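Local coordinates for protein phosphonate monoester hydrolase (Ruegeria pomeroyi, PDB 4UPK) that is a hydrolase of the sulfatase family, within the alkaline phosphatase clan, and is built here as an assembly of four chains, at residues I40-R45 against A346-M351; V57-L62 against E319-I324; T116-A121 against T397-V402; A460-A465 against S506-R511; A465-V470 against L480-G485. All blocks are in the same frame, centred on the assembly; numbering follows the deposited sequence.

Interaction 1 (I40-R45 against A346-M351); sequences IIDQLR and ADHGEM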
# COMPACT_ATOMS: atom_id res chain seq x y z
N ILE A 40 14.39 -19.81 21.33
CA ILE A 40 15.54 -18.93 21.34
C ILE A 40 15.79 -18.48 22.79
O ILE A 40 14.93 -17.83 23.41
CB ILE A 40 15.45 -17.72 20.34
CG1 ILE A 40 15.28 -18.20 18.88
CG2 ILE A 40 16.67 -16.77 20.49
CD1 ILE A 40 15.07 -17.10 17.86
N ILE A 41 16.96 -18.86 23.32
CA ILE A 41 17.41 -18.49 24.65
C ILE A 41 18.28 -17.24 24.40
O ILE A 41 19.11 -17.26 23.52
CB ILE A 41 18.22 -19.64 25.35
CG1 ILE A 41 17.38 -20.92 25.50
CG2 ILE A 41 18.76 -19.21 26.73
CD1 ILE A 41 18.23 -22.22 25.76
N ASP A 42 18.03 -16.15 25.14
CA ASP A 42 18.83 -14.94 24.99
C ASP A 42 20.13 -15.09 25.83
O ASP A 42 20.08 -15.54 26.99
CB ASP A 42 18.03 -13.71 25.47
CG ASP A 42 18.29 -12.41 24.73
OD1 ASP A 42 19.41 -11.87 24.86
OD2 ASP A 42 17.35 -11.90 24.07
N GLN A 43 21.28 -14.76 25.20
CA GLN A 43 22.62 -14.67 25.78
C GLN A 43 23.32 -15.93 26.26
O GLN A 43 24.34 -15.81 26.93
CB GLN A 43 22.68 -13.53 26.83
CG GLN A 43 23.72 -12.47 26.56
CD GLN A 43 23.33 -11.09 27.03
OE1 GLN A 43 23.82 -10.59 28.04
NE2 GLN A 43 22.45 -10.42 26.30
N LEU A 44 22.83 -17.15 25.91
CA LEU A 44 23.48 -18.41 26.30
C LEU A 44 24.73 -18.73 25.44
O LEU A 44 24.62 -18.86 24.22
CB LEU A 44 22.49 -19.60 26.36
CG LEU A 44 23.01 -20.94 27.00
CD1 LEU A 44 23.34 -20.78 28.47
CD2 LEU A 44 22.04 -22.09 26.78
N ARG A 45 25.91 -18.84 26.09
CA ARG A 45 27.18 -19.12 25.41
C ARG A 45 27.20 -20.54 24.89
O ARG A 45 26.65 -21.43 25.54
CB ARG A 45 28.38 -18.94 26.36
CG ARG A 45 28.74 -17.49 26.65
CD ARG A 45 29.66 -17.38 27.85
NE ARG A 45 30.98 -17.96 27.59
CZ ARG A 45 32.12 -17.28 27.55
NH1 ARG A 45 32.12 -15.97 27.74
NH2 ARG A 45 33.26 -17.90 27.32
N ALA A 346 20.57 -19.85 20.63
CA ALA A 346 20.71 -18.58 21.33
C ALA A 346 20.88 -17.52 20.23
O ALA A 346 21.39 -17.84 19.16
CB ALA A 346 21.90 -18.59 22.27
N ASP A 347 20.41 -16.30 20.49
CA ASP A 347 20.49 -15.17 19.56
C ASP A 347 21.94 -14.66 19.37
O ASP A 347 22.37 -14.40 18.25
CB ASP A 347 19.57 -14.05 20.05
CG ASP A 347 19.48 -12.90 19.10
OD1 ASP A 347 18.64 -12.95 18.19
OD2 ASP A 347 20.23 -11.93 19.29
N HIS A 348 22.67 -14.54 20.46
CA HIS A 348 24.06 -14.07 20.57
C HIS A 348 24.64 -14.66 21.86
O HIS A 348 23.94 -15.33 22.62
CB HIS A 348 24.12 -12.51 20.63
CG HIS A 348 23.20 -11.93 21.67
ND1 HIS A 348 21.93 -11.50 21.34
CD2 HIS A 348 23.35 -11.84 23.01
CE1 HIS A 348 21.35 -11.18 22.48
NE2 HIS A 348 22.17 -11.34 23.51
N GLY A 349 25.92 -14.39 22.07
CA GLY A 349 26.67 -14.80 23.23
C GLY A 349 26.79 -13.70 24.27
O GLY A 349 26.04 -12.72 24.27
N GLU A 350 27.75 -13.88 25.17
CA GLU A 350 27.99 -13.05 26.33
C GLU A 350 29.46 -13.20 26.66
O GLU A 350 29.91 -14.33 26.80
CB GLU A 350 27.13 -13.62 27.50
CG GLU A 350 27.33 -12.99 28.86
CD GLU A 350 27.43 -11.48 28.89
OE1 GLU A 350 26.46 -10.83 28.44
OE2 GLU A 350 28.50 -10.95 29.24
N MET A 351 30.21 -12.07 26.79
CA MET A 351 31.65 -12.12 27.15
C MET A 351 31.89 -12.71 28.54
O MET A 351 32.81 -13.50 28.71
CB MET A 351 32.33 -10.77 26.98
CG MET A 351 32.46 -10.36 25.53
SD MET A 351 33.29 -11.56 24.45
CE MET A 351 35.01 -11.49 25.09

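Interaction 2 (V57-L62 against E319-I324); sequences VELPHL and EVDTHI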
# COMPACT_ATOMS: atom_id res chain seq x y z
N VAL A 57 28.30 -26.38 34.70
CA VAL A 57 26.88 -26.07 34.65
C VAL A 57 26.06 -27.32 34.24
O VAL A 57 26.47 -28.10 33.38
CB VAL A 57 26.57 -24.80 33.77
CG1 VAL A 57 26.98 -24.99 32.30
CG2 VAL A 57 25.11 -24.36 33.90
N GLU A 58 24.90 -27.50 34.88
CA GLU A 58 23.99 -28.61 34.61
C GLU A 58 22.96 -28.18 33.61
O GLU A 58 22.16 -27.31 33.90
CB GLU A 58 23.30 -29.12 35.89
CG GLU A 58 24.23 -29.45 37.06
CD GLU A 58 25.34 -30.45 36.80
OE1 GLU A 58 25.05 -31.52 36.23
OE2 GLU A 58 26.49 -30.16 37.18
N LEU A 59 22.99 -28.79 32.41
CA LEU A 59 22.02 -28.53 31.34
C LEU A 59 21.47 -29.89 30.82
O LEU A 59 21.58 -30.18 29.62
CB LEU A 59 22.64 -27.68 30.20
CG LEU A 59 23.20 -26.30 30.57
CD1 LEU A 59 23.89 -25.65 29.37
CD2 LEU A 59 22.10 -25.36 31.12
N PRO A 60 20.86 -30.73 31.70
CA PRO A 60 20.43 -32.07 31.26
C PRO A 60 19.41 -32.17 30.15
O PRO A 60 19.52 -33.10 29.36
CB PRO A 60 19.92 -32.70 32.56
CG PRO A 60 19.53 -31.56 33.40
CD PRO A 60 20.60 -30.57 33.14
N HIS A 61 18.42 -31.26 30.11
CA HIS A 61 17.37 -31.33 29.10
C HIS A 61 17.85 -30.92 27.72
O HIS A 61 17.52 -31.60 26.74
CB HIS A 61 16.10 -30.59 29.55
CG HIS A 61 15.46 -31.23 30.73
ND1 HIS A 61 14.77 -32.41 30.61
CD2 HIS A 61 15.42 -30.82 32.01
CE1 HIS A 61 14.32 -32.69 31.83
NE2 HIS A 61 14.69 -31.75 32.70
N LEU A 62 18.70 -29.89 27.66
CA LEU A 62 19.35 -29.43 26.42
C LEU A 62 20.37 -30.48 25.92
O LEU A 62 20.47 -30.73 24.72
CB LEU A 62 20.02 -28.06 26.62
CG LEU A 62 19.07 -26.87 26.82
CD1 LEU A 62 19.78 -25.69 27.45
CD2 LEU A 62 18.40 -26.45 25.52
N GLU A 319 18.09 -23.07 35.33
CA GLU A 319 16.65 -22.88 35.49
C GLU A 319 15.93 -22.86 34.12
O GLU A 319 14.85 -23.43 34.00
CB GLU A 319 16.33 -21.65 36.33
CG GLU A 319 14.84 -21.53 36.68
CD GLU A 319 14.41 -20.16 37.15
OE1 GLU A 319 15.15 -19.18 36.88
OE2 GLU A 319 13.35 -20.05 37.80
N VAL A 320 16.54 -22.29 33.08
CA VAL A 320 15.97 -22.31 31.72
C VAL A 320 15.88 -23.76 31.25
O VAL A 320 14.85 -24.19 30.73
CB VAL A 320 16.78 -21.40 30.75
CG1 VAL A 320 16.58 -21.77 29.28
CG2 VAL A 320 16.47 -19.93 31.00
N ASP A 321 16.97 -24.52 31.48
CA ASP A 321 17.05 -25.94 31.17
C ASP A 321 15.90 -26.75 31.79
O ASP A 321 15.28 -27.50 31.06
CB ASP A 321 18.39 -26.53 31.60
CG ASP A 321 18.58 -27.91 31.02
OD1 ASP A 321 19.06 -28.00 29.89
OD2 ASP A 321 18.17 -28.89 31.68
N THR A 322 15.64 -26.62 33.12
CA THR A 322 14.56 -27.34 33.84
C THR A 322 13.20 -27.09 33.19
O THR A 322 12.43 -28.03 33.02
CB THR A 322 14.53 -26.96 35.34
OG1 THR A 322 15.83 -27.09 35.92
CG2 THR A 322 13.51 -27.77 36.15
N HIS A 323 12.90 -25.83 32.84
CA HIS A 323 11.65 -25.45 32.20
C HIS A 323 11.52 -25.93 30.75
O HIS A 323 10.41 -26.23 30.34
CB HIS A 323 11.33 -23.96 32.40
CG HIS A 323 10.97 -23.66 33.81
ND1 HIS A 323 9.73 -23.99 34.31
CD2 HIS A 323 11.72 -23.17 34.82
CE1 HIS A 323 9.75 -23.66 35.59
NE2 HIS A 323 10.93 -23.17 35.95
N ILE A 324 12.63 -26.07 30.00
CA ILE A 324 12.65 -26.60 28.62
C ILE A 324 12.30 -28.10 28.65
O ILE A 324 11.64 -28.59 27.75
CB ILE A 324 13.98 -26.25 27.84
CG1 ILE A 324 13.96 -24.77 27.42
CG2 ILE A 324 14.22 -27.18 26.60
CD1 ILE A 324 15.26 -24.24 26.79

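Interaction 3 (T116-A121 against T397-V402); sequences TEMRKA and TILDWV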
# COMPACT_ATOMS: atom_id res chain seq x y z
N THR A 116 5.67 -14.15 8.19
CA THR A 116 4.96 -13.82 6.94
C THR A 116 4.99 -15.00 5.96
O THR A 116 3.98 -15.30 5.33
CB THR A 116 5.52 -12.55 6.30
OG1 THR A 116 6.92 -12.71 6.05
CG2 THR A 116 5.25 -11.30 7.13
N GLU A 117 6.14 -15.68 5.87
CA GLU A 117 6.33 -16.83 4.99
C GLU A 117 5.61 -18.07 5.50
O GLU A 117 5.03 -18.79 4.68
CB GLU A 117 7.81 -17.07 4.66
CG GLU A 117 8.50 -15.92 3.94
CD GLU A 117 7.70 -15.16 2.90
OE1 GLU A 117 7.53 -15.69 1.77
OE2 GLU A 117 7.26 -14.03 3.20
N MET A 118 5.58 -18.30 6.84
CA MET A 118 4.85 -19.40 7.47
C MET A 118 3.34 -19.19 7.35
O MET A 118 2.62 -20.18 7.25
CB MET A 118 5.25 -19.61 8.94
CG MET A 118 6.62 -20.29 9.11
SD MET A 118 6.68 -22.03 8.59
CE MET A 118 6.02 -22.84 10.03
N ARG A 119 2.86 -17.92 7.30
CA ARG A 119 1.45 -17.58 7.10
C ARG A 119 0.96 -18.01 5.71
O ARG A 119 -0.20 -18.41 5.56
CB ARG A 119 1.20 -16.09 7.33
CG ARG A 119 1.11 -15.72 8.80
CD ARG A 119 0.35 -14.43 8.96
NE ARG A 119 0.17 -14.10 10.37
CZ ARG A 119 -0.97 -13.69 10.91
NH1 ARG A 119 -2.07 -13.60 10.17
NH2 ARG A 119 -1.03 -13.38 12.20
N LYS A 120 1.88 -17.93 4.71
CA LYS A 120 1.64 -18.38 3.33
C LYS A 120 1.48 -19.91 3.29
O LYS A 120 0.72 -20.42 2.46
CB LYS A 120 2.78 -17.93 2.39
CG LYS A 120 2.89 -16.41 2.22
CD LYS A 120 4.04 -16.07 1.29
CE LYS A 120 4.22 -14.58 1.16
NZ LYS A 120 5.45 -14.22 0.41
N ALA A 121 2.14 -20.63 4.22
CA ALA A 121 2.07 -22.08 4.40
C ALA A 121 0.83 -22.52 5.25
O ALA A 121 0.61 -23.72 5.45
CB ALA A 121 3.36 -22.60 5.01
N THR A 397 15.80 -23.20 6.78
CA THR A 397 15.68 -24.58 7.23
C THR A 397 14.19 -24.92 7.52
O THR A 397 13.69 -25.96 7.08
CB THR A 397 16.58 -24.83 8.43
OG1 THR A 397 17.92 -24.47 8.10
CG2 THR A 397 16.55 -26.29 8.90
N ILE A 398 13.50 -24.03 8.26
CA ILE A 398 12.10 -24.18 8.65
C ILE A 398 11.21 -24.21 7.43
O ILE A 398 10.44 -25.16 7.28
CB ILE A 398 11.66 -23.10 9.70
CG1 ILE A 398 12.50 -23.18 11.01
CG2 ILE A 398 10.15 -23.20 10.01
CD1 ILE A 398 12.61 -21.84 11.79
N LEU A 399 11.35 -23.20 6.53
CA LEU A 399 10.57 -23.10 5.29
C LEU A 399 10.72 -24.32 4.40
O LEU A 399 9.73 -24.84 3.89
CB LEU A 399 10.87 -21.80 4.50
CG LEU A 399 10.51 -20.47 5.21
CD1 LEU A 399 10.86 -19.29 4.32
CD2 LEU A 399 9.02 -20.43 5.66
N ASP A 400 11.98 -24.79 4.23
CA ASP A 400 12.30 -25.98 3.45
C ASP A 400 11.52 -27.18 4.02
O ASP A 400 10.76 -27.81 3.29
CB ASP A 400 13.82 -26.22 3.49
CG ASP A 400 14.37 -27.41 2.72
OD1 ASP A 400 13.58 -28.10 2.05
OD2 ASP A 400 15.60 -27.65 2.80
N TRP A 401 11.66 -27.42 5.35
CA TRP A 401 11.00 -28.51 6.07
C TRP A 401 9.46 -28.52 5.95
O TRP A 401 8.89 -29.60 5.81
CB TRP A 401 11.49 -28.57 7.52
CG TRP A 401 11.04 -29.79 8.26
CD1 TRP A 401 11.66 -31.01 8.28
CD2 TRP A 401 9.88 -29.91 9.09
NE1 TRP A 401 10.95 -31.88 9.09
CE2 TRP A 401 9.84 -31.23 9.58
CE3 TRP A 401 8.84 -29.03 9.45
CZ2 TRP A 401 8.83 -31.69 10.44
CZ3 TRP A 401 7.84 -29.48 10.30
CH2 TRP A 401 7.84 -30.80 10.79
N VAL A 402 8.81 -27.34 5.97
CA VAL A 402 7.35 -27.23 5.82
C VAL A 402 6.92 -27.29 4.33
O VAL A 402 5.73 -27.46 4.03
CB VAL A 402 6.72 -26.02 6.59
CG1 VAL A 402 7.11 -26.03 8.06
CG2 VAL A 402 7.09 -24.68 5.95

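Interaction 4 (A460-A465 against S506-R511); sequences AILRDA and SRQMLR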
# COMPACT_ATOMS: atom_id res chain seq x y z
N ALA A 460 33.02 -5.51 10.49
CA ALA A 460 32.82 -6.80 9.86
C ALA A 460 33.87 -7.79 10.36
O ALA A 460 35.02 -7.40 10.60
CB ALA A 460 32.86 -6.67 8.36
N ILE A 461 33.43 -9.06 10.59
CA ILE A 461 34.27 -10.17 11.08
C ILE A 461 34.19 -11.36 10.09
O ILE A 461 33.09 -11.75 9.70
CB ILE A 461 33.85 -10.62 12.53
CG1 ILE A 461 33.82 -9.42 13.54
CG2 ILE A 461 34.72 -11.78 13.05
CD1 ILE A 461 32.75 -9.48 14.59
N LEU A 462 35.34 -11.92 9.70
CA LEU A 462 35.40 -13.10 8.83
C LEU A 462 36.18 -14.21 9.56
O LEU A 462 37.34 -14.02 9.87
CB LEU A 462 36.00 -12.80 7.43
CG LEU A 462 35.89 -13.95 6.41
CD1 LEU A 462 35.47 -13.43 5.06
CD2 LEU A 462 37.20 -14.74 6.30
N ARG A 463 35.53 -15.34 9.84
CA ARG A 463 36.14 -16.46 10.55
C ARG A 463 36.50 -17.54 9.58
O ARG A 463 35.64 -18.26 9.09
CB ARG A 463 35.24 -17.01 11.67
CG ARG A 463 34.89 -15.98 12.74
CD ARG A 463 33.87 -16.50 13.70
NE ARG A 463 33.27 -15.40 14.45
CZ ARG A 463 32.16 -14.76 14.09
NH1 ARG A 463 31.49 -15.13 13.01
NH2 ARG A 463 31.71 -13.75 14.82
N ASP A 464 37.79 -17.62 9.28
CA ASP A 464 38.40 -18.60 8.40
C ASP A 464 38.86 -19.76 9.31
O ASP A 464 38.87 -19.60 10.54
CB ASP A 464 39.56 -17.87 7.68
CG ASP A 464 40.59 -18.69 6.96
OD1 ASP A 464 40.27 -19.25 5.91
OD2 ASP A 464 41.75 -18.69 7.41
N ALA A 465 39.19 -20.92 8.73
CA ALA A 465 39.65 -22.11 9.48
C ALA A 465 40.86 -21.81 10.41
O ALA A 465 40.96 -22.37 11.51
CB ALA A 465 40.00 -23.23 8.51
N SER A 506 41.01 -10.11 3.56
CA SER A 506 40.29 -8.87 3.28
C SER A 506 39.63 -8.91 1.88
O SER A 506 38.51 -8.41 1.71
CB SER A 506 41.21 -7.67 3.46
OG SER A 506 40.47 -6.52 3.84
N ARG A 507 40.29 -9.56 0.89
CA ARG A 507 39.70 -9.72 -0.45
C ARG A 507 38.53 -10.70 -0.37
O ARG A 507 37.48 -10.47 -0.98
CB ARG A 507 40.74 -10.14 -1.51
CG ARG A 507 40.18 -10.32 -2.94
CD ARG A 507 41.11 -9.85 -4.05
NE ARG A 507 42.51 -9.86 -3.65
CZ ARG A 507 43.28 -8.79 -3.60
NH1 ARG A 507 42.82 -7.61 -4.01
NH2 ARG A 507 44.52 -8.88 -3.15
N GLN A 508 38.71 -11.76 0.44
CA GLN A 508 37.67 -12.74 0.73
C GLN A 508 36.47 -12.05 1.41
O GLN A 508 35.32 -12.35 1.08
CB GLN A 508 38.25 -13.86 1.61
CG GLN A 508 37.34 -15.06 1.79
CD GLN A 508 38.10 -16.31 2.10
OE1 GLN A 508 39.16 -16.29 2.75
NE2 GLN A 508 37.56 -17.43 1.65
N MET A 509 36.73 -11.10 2.33
CA MET A 509 35.69 -10.29 3.00
C MET A 509 35.00 -9.34 2.02
O MET A 509 33.78 -9.19 2.09
CB MET A 509 36.27 -9.51 4.19
CG MET A 509 35.21 -8.72 4.95
SD MET A 509 35.82 -7.71 6.31
CE MET A 509 35.83 -8.94 7.63
N LEU A 510 35.79 -8.69 1.13
CA LEU A 510 35.30 -7.79 0.09
C LEU A 510 34.35 -8.57 -0.83
O LEU A 510 33.22 -8.14 -1.05
CB LEU A 510 36.46 -7.16 -0.73
CG LEU A 510 36.07 -6.26 -1.92
CD1 LEU A 510 35.45 -4.94 -1.46
CD2 LEU A 510 37.24 -5.95 -2.79
N ARG A 511 34.79 -9.74 -1.30
CA ARG A 511 33.99 -10.62 -2.17
C ARG A 511 32.68 -11.07 -1.51
O ARG A 511 31.67 -11.13 -2.20
CB ARG A 511 34.79 -11.84 -2.63
CG ARG A 511 35.85 -11.52 -3.65
CD ARG A 511 36.27 -12.77 -4.40
NE ARG A 511 37.12 -12.48 -5.55
CZ ARG A 511 38.39 -12.88 -5.67
NH1 ARG A 511 38.94 -13.64 -4.72
NH2 ARG A 511 39.09 -12.59 -6.75

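Interaction 5 (A465-V470 against L480-G485); sequences ARFTLV and LFDHQG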
# COMPACT_ATOMS: atom_id res chain seq x y z
N ALA A 465 39.19 -20.92 8.73
CA ALA A 465 39.65 -22.11 9.48
C ALA A 465 40.86 -21.81 10.41
O ALA A 465 40.96 -22.37 11.51
CB ALA A 465 40.00 -23.23 8.51
N ARG A 466 41.77 -20.92 9.95
CA ARG A 466 42.96 -20.50 10.66
C ARG A 466 42.86 -19.07 11.25
O ARG A 466 43.25 -18.84 12.39
CB ARG A 466 44.19 -20.61 9.74
CG ARG A 466 45.48 -20.21 10.44
CD ARG A 466 46.70 -20.39 9.60
NE ARG A 466 47.85 -19.78 10.27
CZ ARG A 466 48.95 -19.39 9.65
NH1 ARG A 466 49.07 -19.54 8.34
NH2 ARG A 466 49.93 -18.83 10.33
N PHE A 467 42.39 -18.11 10.46
CA PHE A 467 42.34 -16.73 10.91
C PHE A 467 40.97 -16.15 11.16
O PHE A 467 39.96 -16.66 10.67
CB PHE A 467 43.07 -15.82 9.90
CG PHE A 467 44.54 -16.06 9.68
CD1 PHE A 467 45.49 -15.46 10.50
CD2 PHE A 467 44.99 -16.80 8.59
CE1 PHE A 467 46.86 -15.63 10.26
CE2 PHE A 467 46.36 -16.97 8.36
CZ PHE A 467 47.29 -16.41 9.21
N THR A 468 40.96 -15.05 11.93
CA THR A 468 39.80 -14.19 12.16
C THR A 468 40.27 -12.79 11.80
O THR A 468 41.28 -12.32 12.32
CB THR A 468 39.20 -14.31 13.57
OG1 THR A 468 38.73 -15.63 13.76
CG2 THR A 468 38.05 -13.32 13.80
N LEU A 469 39.56 -12.17 10.88
CA LEU A 469 39.84 -10.83 10.40
C LEU A 469 38.70 -9.90 10.86
O LEU A 469 37.52 -10.26 10.76
CB LEU A 469 39.96 -10.83 8.86
CG LEU A 469 39.95 -9.45 8.17
CD1 LEU A 469 41.31 -8.75 8.25
CD2 LEU A 469 39.54 -9.57 6.77
N VAL A 470 39.07 -8.70 11.37
CA VAL A 470 38.14 -7.65 11.76
C VAL A 470 38.47 -6.42 10.90
O VAL A 470 39.62 -5.99 10.87
CB VAL A 470 38.15 -7.33 13.28
CG1 VAL A 470 37.21 -6.16 13.61
CG2 VAL A 470 37.80 -8.57 14.13
N LEU A 480 43.76 -9.07 13.23
CA LEU A 480 44.03 -10.38 12.67
C LEU A 480 44.44 -11.34 13.79
O LEU A 480 45.41 -11.07 14.48
CB LEU A 480 45.05 -10.34 11.54
CG LEU A 480 45.23 -11.66 10.78
CD1 LEU A 480 44.01 -12.00 9.96
CD2 LEU A 480 46.49 -11.61 9.93
N PHE A 481 43.66 -12.42 13.99
CA PHE A 481 43.90 -13.43 15.01
C PHE A 481 44.19 -14.77 14.35
O PHE A 481 43.38 -15.28 13.60
CB PHE A 481 42.70 -13.51 16.00
CG PHE A 481 42.24 -12.17 16.53
CD1 PHE A 481 43.07 -11.39 17.33
CD2 PHE A 481 40.97 -11.69 16.25
CE1 PHE A 481 42.66 -10.15 17.82
CE2 PHE A 481 40.54 -10.46 16.76
CZ PHE A 481 41.38 -9.70 17.54
N ASP A 482 45.38 -15.31 14.61
CA ASP A 482 45.83 -16.60 14.09
C ASP A 482 45.51 -17.72 15.12
O ASP A 482 46.09 -17.74 16.21
CB ASP A 482 47.34 -16.53 13.80
CG ASP A 482 47.99 -17.78 13.21
OD1 ASP A 482 47.25 -18.76 12.90
OD2 ASP A 482 49.24 -17.80 13.11
N HIS A 483 44.61 -18.64 14.75
CA HIS A 483 44.22 -19.76 15.60
C HIS A 483 45.26 -20.90 15.67
O HIS A 483 45.12 -21.80 16.51
CB HIS A 483 42.76 -20.19 15.37
CG HIS A 483 41.77 -19.06 15.52
ND1 HIS A 483 41.48 -18.51 16.77
CD2 HIS A 483 41.05 -18.41 14.58
CE1 HIS A 483 40.59 -17.55 16.54
NE2 HIS A 483 40.30 -17.45 15.24
N GLN A 484 46.32 -20.83 14.85
CA GLN A 484 47.45 -21.76 14.88
C GLN A 484 48.57 -21.16 15.77
O GLN A 484 49.53 -21.85 16.10
CB GLN A 484 47.97 -22.02 13.46
CG GLN A 484 47.36 -23.26 12.81
CD GLN A 484 47.75 -23.42 11.36
OE1 GLN A 484 46.89 -23.66 10.52
NE2 GLN A 484 49.03 -23.27 11.03
N GLY A 485 48.42 -19.88 16.13
CA GLY A 485 49.32 -19.12 16.99
C GLY A 485 48.66 -18.83 18.33
O GLY A 485 48.18 -19.76 18.99

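Interaction 1 (I40-R45 against A346-M351)
Arg45 reaches across to the backbone of Glu350 and Met351 and illustrates how one long side chain can tie two loops together. From CB its chain first meets the other loop at CG, 3.4 Å from Glu350 O, and Arg45 CD comes nearer, 3.2 Å from that same oxygen. The chain bends at chi3 (67°), which places NE; beyond it, Arg45 NH1 donates to Glu350 O at 2.9 Å, with Met351 O near the guanidinium plane at its edge. NH2 turns to Asp47 and Asp354. At the strand ends, Ile41 and Ala346 form a parallel bridge in which Ala346 CA lies 3.0 Å from Ile41 O, and Ala346 CB sits 3.4 Å from Leu44 O. Both loops leave the C-terminal ends of neighbouring parallel strands; in alkaline phosphatase clan enzymes generally, this end of the sheet carries the metal site. His348 ND1 donates to Asp347 OD2 at 2.7 Å, while Asp347 OD1 pairs with Arg86. The buried guanidinium of Arg45 thus serves one buried carbonyl, its charge probably offset by Asp47 and Asp354.

Interaction 2 (V57-L62 against E319-I324)
Asp321 sets its CG anti to its backbone N (chi1 -168°), and chi2 of 86° turns the carboxylate so that its two oxygens meet two successive N-H groups of the segment 57-62. Asp321 OD2 takes the N-H of His61 on its syn lone pair, with 2.9 Å between His61 N and that oxygen. OD1 takes that of Leu62, also on the syn side but somewhat out of the carboxylate plane, in a nearly straight bond (163° at the hydrogen). This is an instructive case of a helix start satisfied from another helix: Leu59 occupies the N-cap position of helix 60-67, yet the carboxylate that accepts the first-turn N-H groups belongs to helix 303-333. The dipole of helix 60-67 would be expected to favour a charged acceptor there. Carbon atoms close in around the oxygens, with Pro60 CD 3.3 Å from Asp321 OD2 and Leu62 CG 3.3 Å from Asp321 OD1. The imidazole of His61 presents its edge to Asp321 OD2, with His61 CD2 3.4 Å from that oxygen. Farther along, Leu62 and Ile324 cross at about a right angle, and Leu62 CD2 lies 4.0 Å from Ile324 CD1. Glu58 O is held by Thr318 OG1 and Leu59 packs on Ala317, one turn before Asp321 on helix 303-333, whose Val320 and Ile324 rest on Ile41 of strand 35-41, while Glu319 and His323 touch helix 213-224.

Interaction 3 (T116-A121 against T397-V402)
Met118 pushes its thioether among three residues of the helix beyond, its SD lying 3.8 Å from Val402 CG2 and 3.9 Å from Ile398 CG2. The chain is folded at chi2 (-68°) and chi3 (-83°), which brings Met118 CE round to 3.9 Å from Val402 CG1. Beside it, both methyls of Leu399 press against Glu117 CB, with Leu399 CD2 3.7 Å from that carbon. The helical segments 116-120 and 397-402 run parallel, 2° apart with axes 10.7 Å from each other, a side-by-side pair lying against the central sheet of this alpha/beta fold: Met118, Ile398 and Val402 all also touch Val36 of strand 35-41. The spacing is wide for a helix pair, and the side chains bridge it purely by apolar contact. Farther out, the bent chain of Glu117 carries its carboxylate off to Lys120, whose NZ forms a salt bridge to Glu117 OE1 at 2.9 Å. Tyr123 backs Met118, and Arg119 turns to Asp144 of the second subunit.

Interaction 4 (A460-A465 against S506-R511)
Strand 460-463, carrying Ala460 and Leu462, passes helix 506-511 with its Met509 at 114° between their directions, the axes 9.3 Å apart at closest. This is a helix laid across an antiparallel four-stranded sheet, the alpha/beta layering consistent with the smaller C-terminal part seen in sulfatases. Alternation along the strand decides which side chains serve the interface: Ala460 and Leu462 start toward the helix, while Ile461 between them starts away from it. Met509 extends its chain from the helix, CG anti to the backbone N (chi1 -177°) and SD anti to CA (chi2 -176°), until chi3 bends the methyl over the strand. Met509 SD then lies 3.7 Å from Ala460 CB, and Met509 CE lies 3.9 Å from Leu462 CB. In return Leu462 CD1 presses on the helix backbone, 3.8 Å from Met509 CA, and also touches the side of Gln508, whose CG is 4.1 Å away. Met509 continues onto Leu469 and Glu471 of the next strand, and Leu505 covers Leu462 from one turn earlier in the helix. The same helix serves the assembly: Arg507 pairs with Glu471 of the third subunit, and Arg511 with backbone oxygens of that subunit. The buried methyl of Met509 also meets polar backbone, Met509 CE resting 3.4 Å from Ala460 O.

Interaction 5 (A465-V470 against L480-G485)
Gln484 lays its amide against one face of the Arg466 guanidinium, NE2 3.7 Å above the plane and offset toward the rim, while Phe467 CZ sits over the centre of the opposite face at 3.4 Å. The edge is given to Asp482: Arg466 NE reaches Asp482 OD1 at 2.9 Å and Arg466 NH2 reaches Asp482 OD2 at 3.0 Å, a side-on salt bridge whose donors stand 46° above the carboxylate plane. From the other face of that plane Gln484 N donates to OD1, closing an Asx turn. The His483 ring offers its edge to Thr468, and His483 NE2 and Thr468 OG1 share a hydrogen bond of 2.8 Å. These groups finish the hairpin of strands 467-472 and 479-482, where Thr468 and Phe481 form an antiparallel hydrogen-bonded pair and His483 N donates to Arg466 O at 2.7 Å. Leu480 CD1 packs 3.8 Å from Phe467 CD1. With charge, amide and ring stacked in layers, the orientation of the guanidinium plane is fixed, and its two N-H groups would favour an ionised Asp482.

How the interactions relate
Two neighbourhoods emerge. Interactions 1, 2 and 3 belong to the sulfatase fold and gather on the large mixed sheet: interaction 1 at the ends of two of its strands, 2 and 3 on helices packed against it. Interaction 1 sits near the chain's centre, interaction 2 is nested within the loop it closes, and the two touch through Ile41 and Ile324. Interaction 3, whose segments alternate with theirs along the chain, lies about 24 Å from interaction 1 between centres, yet strand 35-41 serves all three. Interactions 4 and 5 follow later, centres about 11 Å apart, sharing Ala465 and adjacent strands of the four-stranded sheet, 5 nested inside 4. Contacts distant in sequence thus assemble the core, and shorter-range ones the C-terminal part.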